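Long-range contacts in type III effector NopAA (PDB 6SDU), which hydrolyses xyloglucan as a type III effector of a symbiotic rhizobium and belongs to glycoside hydrolase family 12: residues S91-Q96 with S186-I191; W104-D109 with F227-W232; M120-Y125 with S177-S182; V155-A160 with K192-W197. All coordinates share one frame; numbering follows the deposited sequence.

Contact 1 of 4, residues S91-Q96 with S186-I191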
# COMPACT_ATOMS: atom_id res chain seq x y z
N SER A 91 7.93 -11.52 -5.78
CA SER A 91 6.59 -11.81 -5.32
C SER A 91 6.49 -11.51 -3.83
O SER A 91 7.49 -11.33 -3.13
CB SER A 91 6.24 -13.27 -5.57
OG SER A 91 7.08 -14.09 -4.80
N SER A 92 5.26 -11.42 -3.35
CA SER A 92 5.02 -11.11 -1.95
C SER A 92 3.78 -11.85 -1.46
O SER A 92 2.83 -12.06 -2.22
CB SER A 92 4.87 -9.60 -1.76
OG SER A 92 4.95 -9.24 -0.40
N SER A 93 3.82 -12.28 -0.19
CA SER A 93 2.68 -12.92 0.47
C SER A 93 2.20 -12.07 1.64
O SER A 93 3.01 -11.57 2.41
CB SER A 93 3.06 -14.31 0.99
OG SER A 93 3.28 -15.18 -0.10
N PHE A 94 0.87 -11.95 1.79
CA PHE A 94 0.26 -11.19 2.88
C PHE A 94 -0.87 -11.99 3.52
O PHE A 94 -1.55 -12.78 2.86
CB PHE A 94 -0.27 -9.83 2.40
CG PHE A 94 -1.39 -9.94 1.38
CD1 PHE A 94 -1.11 -10.18 0.04
CD2 PHE A 94 -2.72 -9.76 1.75
CE1 PHE A 94 -2.12 -10.28 -0.91
CE2 PHE A 94 -3.75 -9.84 0.80
CZ PHE A 94 -3.43 -10.12 -0.54
N ASN A 95 -1.01 -11.85 4.84
CA ASN A 95 -2.13 -12.41 5.58
C ASN A 95 -2.51 -11.40 6.67
O ASN A 95 -1.67 -11.07 7.51
CB ASN A 95 -1.75 -13.76 6.18
CG ASN A 95 -2.89 -14.41 6.93
OD1 ASN A 95 -4.05 -14.30 6.53
ND2 ASN A 95 -2.57 -15.06 8.04
N GLN A 96 -3.75 -10.93 6.68
CA GLN A 96 -4.08 -9.83 7.59
C GLN A 96 -5.47 -10.00 8.22
O GLN A 96 -6.31 -10.76 7.75
CB GLN A 96 -4.01 -8.49 6.86
CG GLN A 96 -5.15 -8.29 5.84
CD GLN A 96 -4.68 -7.60 4.58
OE1 GLN A 96 -3.49 -7.37 4.39
NE2 GLN A 96 -5.63 -7.26 3.71
N SER A 186 -5.89 -12.40 2.45
CA SER A 186 -4.70 -13.22 2.31
C SER A 186 -4.51 -13.54 0.83
O SER A 186 -5.49 -13.72 0.10
CB SER A 186 -4.78 -14.51 3.14
OG SER A 186 -5.67 -15.43 2.55
N GLY A 187 -3.26 -13.62 0.40
CA GLY A 187 -2.98 -13.86 -1.00
C GLY A 187 -1.51 -13.69 -1.29
O GLY A 187 -0.70 -13.48 -0.40
N THR A 188 -1.18 -13.79 -2.58
CA THR A 188 0.18 -13.65 -3.08
C THR A 188 0.15 -12.83 -4.35
O THR A 188 -0.68 -13.07 -5.23
CB THR A 188 0.80 -15.03 -3.36
OG1 THR A 188 0.86 -15.80 -2.15
CG2 THR A 188 2.20 -14.89 -3.94
N VAL A 189 1.05 -11.85 -4.46
CA VAL A 189 1.12 -11.00 -5.65
C VAL A 189 2.43 -11.22 -6.37
O VAL A 189 3.50 -11.29 -5.75
CB VAL A 189 0.97 -9.50 -5.29
CG1 VAL A 189 -0.48 -9.17 -4.95
CG2 VAL A 189 1.87 -9.16 -4.14
N ASP A 190 2.36 -11.29 -7.70
CA ASP A 190 3.53 -11.39 -8.56
C ASP A 190 3.83 -9.96 -9.00
O ASP A 190 3.26 -9.46 -9.97
CB ASP A 190 3.27 -12.34 -9.72
CG ASP A 190 4.45 -12.43 -10.69
OD1 ASP A 190 5.50 -11.79 -10.44
OD2 ASP A 190 4.29 -13.12 -11.74
N ILE A 191 4.69 -9.29 -8.23
CA ILE A 191 4.99 -7.89 -8.50
C ILE A 191 5.76 -7.75 -9.80
O ILE A 191 5.52 -6.83 -10.60
CB ILE A 191 5.73 -7.27 -7.29
CG1 ILE A 191 4.85 -7.40 -6.04
CG2 ILE A 191 6.09 -5.80 -7.55
CD1 ILE A 191 5.51 -6.97 -4.73

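Contact 2 of 4, residues W104-D109 with F227-W232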
# COMPACT_ATOMS: atom_id res chain seq x y z
N TRP A 104 -10.13 3.68 5.07
CA TRP A 104 -8.75 3.22 4.94
C TRP A 104 -8.61 2.29 3.74
O TRP A 104 -9.59 1.82 3.14
CB TRP A 104 -8.28 2.51 6.22
CG TRP A 104 -9.28 1.52 6.77
CD1 TRP A 104 -10.18 1.75 7.76
CD2 TRP A 104 -9.49 0.16 6.34
NE1 TRP A 104 -10.93 0.62 7.99
CE2 TRP A 104 -10.52 -0.37 7.13
CE3 TRP A 104 -8.89 -0.66 5.38
CZ2 TRP A 104 -10.99 -1.69 6.98
CZ3 TRP A 104 -9.34 -1.96 5.23
CH2 TRP A 104 -10.38 -2.46 6.02
N ASP A 105 -7.37 2.05 3.37
CA ASP A 105 -7.05 1.09 2.33
C ASP A 105 -5.76 0.40 2.72
O ASP A 105 -4.81 1.06 3.14
CB ASP A 105 -6.97 1.75 0.96
CG ASP A 105 -5.95 2.87 0.90
OD1 ASP A 105 -4.77 2.60 0.54
OD2 ASP A 105 -6.33 4.03 1.17
N VAL A 106 -5.77 -0.93 2.72
CA VAL A 106 -4.58 -1.73 2.95
C VAL A 106 -3.92 -1.88 1.58
O VAL A 106 -4.57 -2.35 0.64
CB VAL A 106 -4.94 -3.10 3.55
CG1 VAL A 106 -3.71 -3.94 3.76
CG2 VAL A 106 -5.66 -2.90 4.89
N ALA A 107 -2.66 -1.45 1.44
CA ALA A 107 -2.08 -1.44 0.10
C ALA A 107 -0.59 -1.75 0.09
O ALA A 107 0.14 -1.40 1.02
CB ALA A 107 -2.29 -0.08 -0.57
N TYR A 108 -0.15 -2.37 -1.03
CA TYR A 108 1.26 -2.42 -1.40
C TYR A 108 1.64 -1.04 -1.92
O TYR A 108 0.84 -0.39 -2.60
CB TYR A 108 1.51 -3.45 -2.51
CG TYR A 108 1.68 -4.84 -1.99
CD1 TYR A 108 2.91 -5.27 -1.50
CD2 TYR A 108 0.61 -5.71 -1.95
CE1 TYR A 108 3.06 -6.55 -0.99
CE2 TYR A 108 0.75 -7.00 -1.45
CZ TYR A 108 1.98 -7.41 -0.96
OH TYR A 108 2.14 -8.67 -0.45
N ASP A 109 2.84 -0.59 -1.58
CA ASP A 109 3.37 0.69 -2.05
C ASP A 109 4.75 0.38 -2.65
O ASP A 109 5.71 0.13 -1.92
CB ASP A 109 3.45 1.71 -0.91
CG ASP A 109 3.28 3.16 -1.38
OD1 ASP A 109 2.56 3.42 -2.38
OD2 ASP A 109 3.88 4.05 -0.75
N PHE A 227 -5.22 -3.25 13.10
CA PHE A 227 -4.84 -3.98 11.89
C PHE A 227 -3.71 -4.93 12.23
O PHE A 227 -2.67 -4.49 12.71
CB PHE A 227 -4.40 -3.02 10.77
CG PHE A 227 -5.45 -2.02 10.35
CD1 PHE A 227 -5.66 -0.87 11.09
CD2 PHE A 227 -6.20 -2.23 9.20
CE1 PHE A 227 -6.62 0.06 10.70
CE2 PHE A 227 -7.16 -1.31 8.80
CZ PHE A 227 -7.38 -0.18 9.57
N ASN A 228 -3.92 -6.23 12.00
CA ASN A 228 -2.90 -7.23 12.26
C ASN A 228 -2.37 -7.79 10.94
O ASN A 228 -3.15 -8.25 10.10
CB ASN A 228 -3.43 -8.39 13.11
CG ASN A 228 -3.85 -7.97 14.49
OD1 ASN A 228 -3.04 -7.43 15.25
ND2 ASN A 228 -5.10 -8.24 14.85
N PHE A 229 -1.05 -7.80 10.79
CA PHE A 229 -0.43 -8.38 9.61
C PHE A 229 0.25 -9.62 10.16
O PHE A 229 1.38 -9.56 10.66
CB PHE A 229 0.50 -7.38 8.93
CG PHE A 229 -0.21 -6.12 8.47
CD1 PHE A 229 -0.83 -6.06 7.23
CD2 PHE A 229 -0.30 -5.01 9.29
CE1 PHE A 229 -1.50 -4.91 6.80
CE2 PHE A 229 -1.00 -3.85 8.88
CZ PHE A 229 -1.60 -3.81 7.65
N ASN A 230 -0.43 -10.76 10.01
CA ASN A 230 0.06 -11.99 10.63
C ASN A 230 1.20 -12.58 9.84
O ASN A 230 2.10 -13.21 10.42
CB ASN A 230 -1.04 -13.04 10.71
CG ASN A 230 -2.21 -12.59 11.51
OD1 ASN A 230 -2.05 -12.01 12.59
ND2 ASN A 230 -3.42 -12.86 11.02
N ASN A 231 1.21 -12.35 8.54
CA ASN A 231 2.38 -12.70 7.77
C ASN A 231 2.58 -11.66 6.69
O ASN A 231 1.60 -11.14 6.13
CB ASN A 231 2.27 -14.10 7.17
CG ASN A 231 3.49 -14.45 6.39
OD1 ASN A 231 4.59 -14.50 6.94
ND2 ASN A 231 3.33 -14.65 5.08
N TRP A 232 3.85 -11.32 6.44
CA TRP A 232 4.25 -10.52 5.29
C TRP A 232 5.68 -10.90 4.94
O TRP A 232 6.56 -10.80 5.80
CB TRP A 232 4.15 -9.01 5.55
CG TRP A 232 4.22 -8.24 4.25
CD1 TRP A 232 3.23 -8.12 3.32
CD2 TRP A 232 5.36 -7.53 3.70
NE1 TRP A 232 3.66 -7.38 2.25
CE2 TRP A 232 4.96 -7.01 2.45
CE3 TRP A 232 6.66 -7.28 4.15
CZ2 TRP A 232 5.81 -6.23 1.65
CZ3 TRP A 232 7.50 -6.52 3.35
CH2 TRP A 232 7.07 -5.99 2.13

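Contact 3 of 4, residues M120-Y125 with S177-S182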
# COMPACT_ATOMS: atom_id res chain seq x y z
N MET A 120 0.74 1.25 -6.56
CA MET A 120 -0.05 0.83 -5.40
C MET A 120 -0.92 -0.35 -5.77
O MET A 120 -1.49 -0.40 -6.87
CB MET A 120 -0.95 1.96 -4.88
CG MET A 120 -0.27 3.29 -4.52
SD MET A 120 -1.30 4.25 -3.37
CE MET A 120 -0.99 3.33 -1.86
N LEU A 121 -1.01 -1.32 -4.88
CA LEU A 121 -1.91 -2.46 -5.03
C LEU A 121 -2.77 -2.51 -3.78
O LEU A 121 -2.27 -2.82 -2.70
CB LEU A 121 -1.15 -3.78 -5.23
CG LEU A 121 0.11 -3.76 -6.12
CD1 LEU A 121 0.85 -5.11 -6.03
CD2 LEU A 121 -0.25 -3.43 -7.55
N TRP A 122 -4.05 -2.16 -3.92
CA TRP A 122 -5.01 -2.15 -2.81
C TRP A 122 -5.64 -3.54 -2.65
O TRP A 122 -6.40 -3.99 -3.51
CB TRP A 122 -6.11 -1.11 -3.05
CG TRP A 122 -5.67 0.36 -3.06
CD1 TRP A 122 -4.42 0.85 -3.34
CD2 TRP A 122 -6.50 1.50 -2.80
NE1 TRP A 122 -4.41 2.23 -3.26
CE2 TRP A 122 -5.68 2.66 -2.93
CE3 TRP A 122 -7.85 1.67 -2.46
CZ2 TRP A 122 -6.17 3.96 -2.73
CZ3 TRP A 122 -8.35 2.97 -2.26
CH2 TRP A 122 -7.50 4.09 -2.38
N THR A 123 -5.34 -4.22 -1.54
CA THR A 123 -5.90 -5.56 -1.33
C THR A 123 -7.26 -5.54 -0.63
O THR A 123 -8.13 -6.34 -0.97
CB THR A 123 -4.94 -6.44 -0.53
OG1 THR A 123 -4.73 -5.87 0.78
CG2 THR A 123 -3.62 -6.58 -1.28
N ASN A 124 -7.45 -4.69 0.39
CA ASN A 124 -8.73 -4.57 1.09
C ASN A 124 -8.87 -3.11 1.47
O ASN A 124 -7.88 -2.45 1.82
CB ASN A 124 -8.81 -5.48 2.34
CG ASN A 124 -10.26 -5.72 2.82
OD1 ASN A 124 -11.23 -5.19 2.26
ND2 ASN A 124 -10.39 -6.51 3.87
N TYR A 125 -10.07 -2.57 1.33
CA TYR A 125 -10.26 -1.13 1.50
C TYR A 125 -11.73 -0.88 1.81
O TYR A 125 -12.57 -1.77 1.69
CB TYR A 125 -9.78 -0.36 0.27
CG TYR A 125 -10.16 -0.97 -1.08
CD1 TYR A 125 -9.46 -2.08 -1.61
CD2 TYR A 125 -11.19 -0.44 -1.84
CE1 TYR A 125 -9.80 -2.64 -2.83
CE2 TYR A 125 -11.54 -0.99 -3.07
CZ TYR A 125 -10.85 -2.08 -3.55
OH TYR A 125 -11.22 -2.61 -4.76
N SER A 177 -2.33 3.02 -9.55
CA SER A 177 -2.97 2.27 -8.47
C SER A 177 -3.83 1.14 -9.02
O SER A 177 -4.66 1.37 -9.91
CB SER A 177 -3.85 3.18 -7.61
OG SER A 177 -3.12 4.29 -7.15
N LEU A 178 -3.66 -0.06 -8.49
CA LEU A 178 -4.49 -1.20 -8.85
C LEU A 178 -5.36 -1.56 -7.65
O LEU A 178 -4.83 -1.84 -6.57
CB LEU A 178 -3.64 -2.39 -9.28
CG LEU A 178 -3.07 -2.28 -10.71
CD1 LEU A 178 -2.00 -1.23 -10.80
CD2 LEU A 178 -2.54 -3.65 -11.17
N LEU A 179 -6.67 -1.56 -7.83
CA LEU A 179 -7.63 -1.91 -6.79
C LEU A 179 -8.16 -3.30 -7.12
O LEU A 179 -8.69 -3.50 -8.22
CB LEU A 179 -8.78 -0.90 -6.71
CG LEU A 179 -8.60 0.34 -5.84
CD1 LEU A 179 -7.39 1.15 -6.24
CD2 LEU A 179 -9.88 1.21 -5.87
N ARG A 180 -8.00 -4.25 -6.21
CA ARG A 180 -8.49 -5.60 -6.47
C ARG A 180 -10.00 -5.57 -6.63
O ARG A 180 -10.72 -5.05 -5.78
CB ARG A 180 -8.10 -6.54 -5.34
CG ARG A 180 -7.04 -7.54 -5.75
CD ARG A 180 -6.85 -8.59 -4.71
NE ARG A 180 -7.90 -9.58 -4.81
CZ ARG A 180 -7.69 -10.88 -4.83
NH1 ARG A 180 -6.46 -11.36 -4.76
NH2 ARG A 180 -8.71 -11.70 -4.92
N THR A 181 -10.49 -6.17 -7.73
CA THR A 181 -11.93 -6.20 -7.98
C THR A 181 -12.64 -7.05 -6.94
O THR A 181 -13.84 -6.85 -6.71
CB THR A 181 -12.23 -6.71 -9.39
OG1 THR A 181 -11.70 -8.04 -9.57
CG2 THR A 181 -11.63 -5.75 -10.42
N SER A 182 -11.96 -8.05 -6.39
CA SER A 182 -12.44 -8.81 -5.24
C SER A 182 -11.48 -8.59 -4.07
O SER A 182 -10.30 -8.93 -4.16
CB SER A 182 -12.58 -10.30 -5.58
OG SER A 182 -13.31 -10.96 -4.56

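Contact 4 of 4, residues V155-A160 with K192-W197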
# COMPACT_ATOMS: atom_id res chain seq x y z
N VAL A 155 -8.49 -5.87 -15.27
CA VAL A 155 -7.21 -6.34 -15.77
C VAL A 155 -6.79 -7.54 -14.94
O VAL A 155 -6.74 -7.48 -13.71
CB VAL A 155 -6.16 -5.23 -15.71
CG1 VAL A 155 -4.81 -5.75 -16.20
CG2 VAL A 155 -6.63 -4.04 -16.52
N ASN A 156 -6.49 -8.66 -15.60
CA ASN A 156 -6.04 -9.86 -14.92
C ASN A 156 -4.53 -9.92 -15.08
O ASN A 156 -4.02 -10.17 -16.17
CB ASN A 156 -6.70 -11.12 -15.46
CG ASN A 156 -6.50 -12.30 -14.54
OD1 ASN A 156 -5.39 -12.83 -14.43
ND2 ASN A 156 -7.55 -12.70 -13.85
N VAL A 157 -3.81 -9.64 -13.99
CA VAL A 157 -2.35 -9.65 -13.97
C VAL A 157 -1.87 -10.05 -12.58
O VAL A 157 -2.57 -9.84 -11.59
CB VAL A 157 -1.77 -8.27 -14.39
CG1 VAL A 157 -1.96 -7.25 -13.28
CG2 VAL A 157 -0.30 -8.39 -14.75
N GLY A 158 -0.68 -10.65 -12.53
CA GLY A 158 -0.03 -10.97 -11.27
C GLY A 158 -0.83 -11.75 -10.25
O GLY A 158 -0.61 -11.62 -9.04
N GLY A 159 -1.74 -12.60 -10.73
CA GLY A 159 -2.51 -13.48 -9.89
C GLY A 159 -3.85 -12.98 -9.41
O GLY A 159 -4.41 -13.57 -8.48
N ALA A 160 -4.37 -11.89 -10.00
CA ALA A 160 -5.65 -11.34 -9.56
C ALA A 160 -6.20 -10.43 -10.65
O ALA A 160 -5.53 -10.16 -11.64
CB ALA A 160 -5.51 -10.59 -8.23
N LYS A 192 6.66 -8.70 -10.09
CA LYS A 192 7.44 -8.62 -11.32
C LYS A 192 6.53 -8.51 -12.54
O LYS A 192 6.67 -7.58 -13.34
CB LYS A 192 8.33 -9.86 -11.44
CG LYS A 192 9.20 -9.92 -12.68
CD LYS A 192 9.63 -11.36 -12.92
CE LYS A 192 10.19 -11.57 -14.32
NZ LYS A 192 10.80 -12.92 -14.46
N SER A 193 5.53 -9.39 -12.62
CA SER A 193 4.57 -9.40 -13.73
C SER A 193 3.72 -8.15 -13.77
O SER A 193 3.35 -7.68 -14.86
CB SER A 193 3.65 -10.62 -13.62
OG SER A 193 4.36 -11.83 -13.83
N ILE A 194 3.32 -7.63 -12.60
CA ILE A 194 2.51 -6.41 -12.59
C ILE A 194 3.32 -5.24 -13.13
O ILE A 194 2.82 -4.47 -13.96
CB ILE A 194 1.98 -6.13 -11.17
CG1 ILE A 194 0.93 -7.18 -10.78
CG2 ILE A 194 1.42 -4.71 -11.08
CD1 ILE A 194 0.51 -7.13 -9.31
N LEU A 195 4.57 -5.11 -12.70
CA LEU A 195 5.43 -4.06 -13.23
C LEU A 195 5.67 -4.25 -14.73
O LEU A 195 5.70 -3.28 -15.50
CB LEU A 195 6.75 -4.04 -12.46
CG LEU A 195 6.60 -3.69 -10.98
CD1 LEU A 195 7.93 -3.78 -10.22
CD2 LEU A 195 5.97 -2.29 -10.83
N GLN A 196 5.80 -5.51 -15.17
CA GLN A 196 6.00 -5.78 -16.59
C GLN A 196 4.78 -5.34 -17.40
O GLN A 196 4.93 -4.73 -18.46
CB GLN A 196 6.28 -7.27 -16.81
CG GLN A 196 7.70 -7.67 -16.45
CD GLN A 196 7.95 -9.17 -16.49
OE1 GLN A 196 7.02 -9.98 -16.41
NE2 GLN A 196 9.21 -9.55 -16.62
N TRP A 197 3.57 -5.59 -16.88
CA TRP A 197 2.36 -5.15 -17.57
C TRP A 197 2.26 -3.63 -17.62
O TRP A 197 1.84 -3.06 -18.64
CB TRP A 197 1.13 -5.75 -16.88
CG TRP A 197 -0.18 -5.36 -17.53
CD1 TRP A 197 -0.87 -6.07 -18.49
CD2 TRP A 197 -0.96 -4.19 -17.27
NE1 TRP A 197 -2.03 -5.40 -18.84
CE2 TRP A 197 -2.11 -4.25 -18.10
CE3 TRP A 197 -0.81 -3.09 -16.41
CZ2 TRP A 197 -3.09 -3.25 -18.09
CZ3 TRP A 197 -1.79 -2.11 -16.40
CH2 TRP A 197 -2.91 -2.19 -17.23

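Contact 1 of 4, residues S91-Q96 with S186-I191
S92 O is approached by two residues of the neighbouring strand: it accepts the amide of V189 (N to O 2.9 Å, 160° at the hydrogen), while T188 CA lies 3.2 Å from the same S92 O in a CA-H...O contact. S92 N returns a bond to V189 O, so the two residues form a hydrogen-bonded pair. F94 and G187 form the next such pair: F94 N reaches G187 O at 3.1 Å, and G187 N in turn bonds F94 O. F94 CG sits between its own backbone N and carbonyl carbon (chi1 63°), and the ring is folded under the partner strand; G187 N lies 3.6 Å above the ring plane, over its centre. With no side chain on G187, the bare backbone can settle on that face. On the other side of the sheet S93 OG and T188 OG1 share a hydrogen bond of 3.2 Å, and N95 OD1 stands 3.5 Å from S186 CB. S92 OG, by contrast, turns inward to S233 O, and D190 N-caps the following helix, its carboxylate also binding S193. S92, F94 and V189 thus face the interior, where F94 and V189 rest on Y108 of the second sheet. This is the antiparallel edge of one sheet of a β-sandwich, as in the jelly roll of family 12 hydrolases, with 186-190 as the outermost strand.

Contact 2 of 4, residues W104-D109 with F227-W232
W104 CG lies between its backbone N and carbonyl carbon (chi1 46°), F227 CG anti to its own carbonyl carbon; the two rings lie in the core of the β-sandwich. They form a T-shaped pair, planes at 87°, centroids of the W104 five-membered ring and the F227 ring 4.9 Å apart. F227 supplies the edge: its CE2 comes within 3.7 Å of W104 CD2 and its CZ within 3.8 Å of W104 CG. The axes of the two segments come no nearer than 11.0 Å, so side chains alone bridge the gap. In the middle V106 divides its methyls, CG1 meeting the edge of the F229 ring at CE1 (3.9 Å) and CG2 lying 4.4 Å from F227 CD2. V106 and F229 pass each other in opposite directions. F229 also stacks on W58, and Y214 meets the rings of both Y108 and W232. The polar ends are tied elsewhere: W104 NE1 bonds G101 O, and Y108 OH pairs with S92 OG. Farther along, Y108 and W232 cross obliquely, the Y108 ring and the W232 five-membered ring at 40°, neither stacked nor T-shaped; Y108 CE1 lies at the edge of the indole, in its plane, 3.4 Å from W232 NE1.

Contact 3 of 4, residues M120-Y125 with S177-S182
The glucose-binding face of the mixed sheet includes a parallel strand pair, 120-122 beside 177-180; M120 and W122 touch the bound sugar. The backbones are zipped by L178 N to M120 O (2.7 Å), W122 N to L178 O (2.8 Å) and R180 N to W122 O (3.1 Å). W122 and L179 lie side by side on the sugar-facing surface. L179 CD1 sits over one face of the indole in a CH-pi contact, 3.8 Å from the centroid of the W122 five-membered ring and 21° off its normal. M120 SD lies in the indole plane, at its edge, and W122 NE1 is buried here with no partner in the model. The same leucine's CD2 stands 3.9 Å from Y125 CE2. On the reverse face L121 CD2 packs 3.9 Å from L178 CB. The chain turns a corner after W122 and Y125 swings back over the neighbouring strand, where K183 adds a cation-pi contact. R180 NE donates to S182 O at 2.6 Å, tying the guanidinium to the loop that follows. The Y125 hydroxyl donates a hydrogen bond to R180 O, OH lying 2.7 Å away and 37° out of the carbonyl plane.

Contact 4 of 4, residues V155-A160 with K192-W197
V155 and W197 reach toward each other tip to tip. The CG1 methyl of V155 comes over one face of the indole, displaced toward the rim, and lies 3.6 Å from W197 CZ2. W197 CG is anti to the backbone N (chi1 -179°), and the indole beyond it extends from the helix toward the strand. Two residues on, V157 crosses both helix side chains at about a right angle. Its CG2 meets W197 CB at 3.7 Å and stands equally far from S193 O, while its CG1 packs 3.8 Å from I194 CG1. The same I194 CG1 presses on the backbone of G158, 3.9 Å from G158 CA, so the turn itself touches the helix at its second residue; with no side chain on G158, the bare backbone fits there. Everything across this interface is apolar packing.

What sets these groups in place lies one layer out. V157 to A160 make a type I' turn, closed by V157 N to A160 O at 3.0 Å and A160 N to V157 O at 3.2 Å, with glycines at both central positions, where phi is positive. The turn leads into strand 160-168, from which W162 NE1 bonds V157 O. On the helical side D190 is joined by one backbone bond to G158, while Y152 meets W197 edge-to-face. I194 continues inward onto L121 and L178. Helix 191-200 therefore covers the end of the mixed sheet on the face opposite M120 and W122, in the manner of the single helix packed against the β-sandwich of family 12 hydrolases.

In the fold
Contact 1 lies in the six-stranded antiparallel sheet, contact 3 in the mixed sheet, and contact 2 spans the core between them; contact 4 sets the helix against the outer strand of the mixed sheet. Centres of contacts 1 and 2 are 10 Å apart, those of 2 and 4 about 19 Å. Contact 3 is nested along the chain inside the loops closed by both 1 and 2, whereas contacts 1 and 2 cross, as do 3 and 4. Strand 186-190 runs directly into the helix, passing from contact 1 to contact 4. Distant parts of the chain are thereby interleaved into one sandwich, with the sugar held beside contact 3.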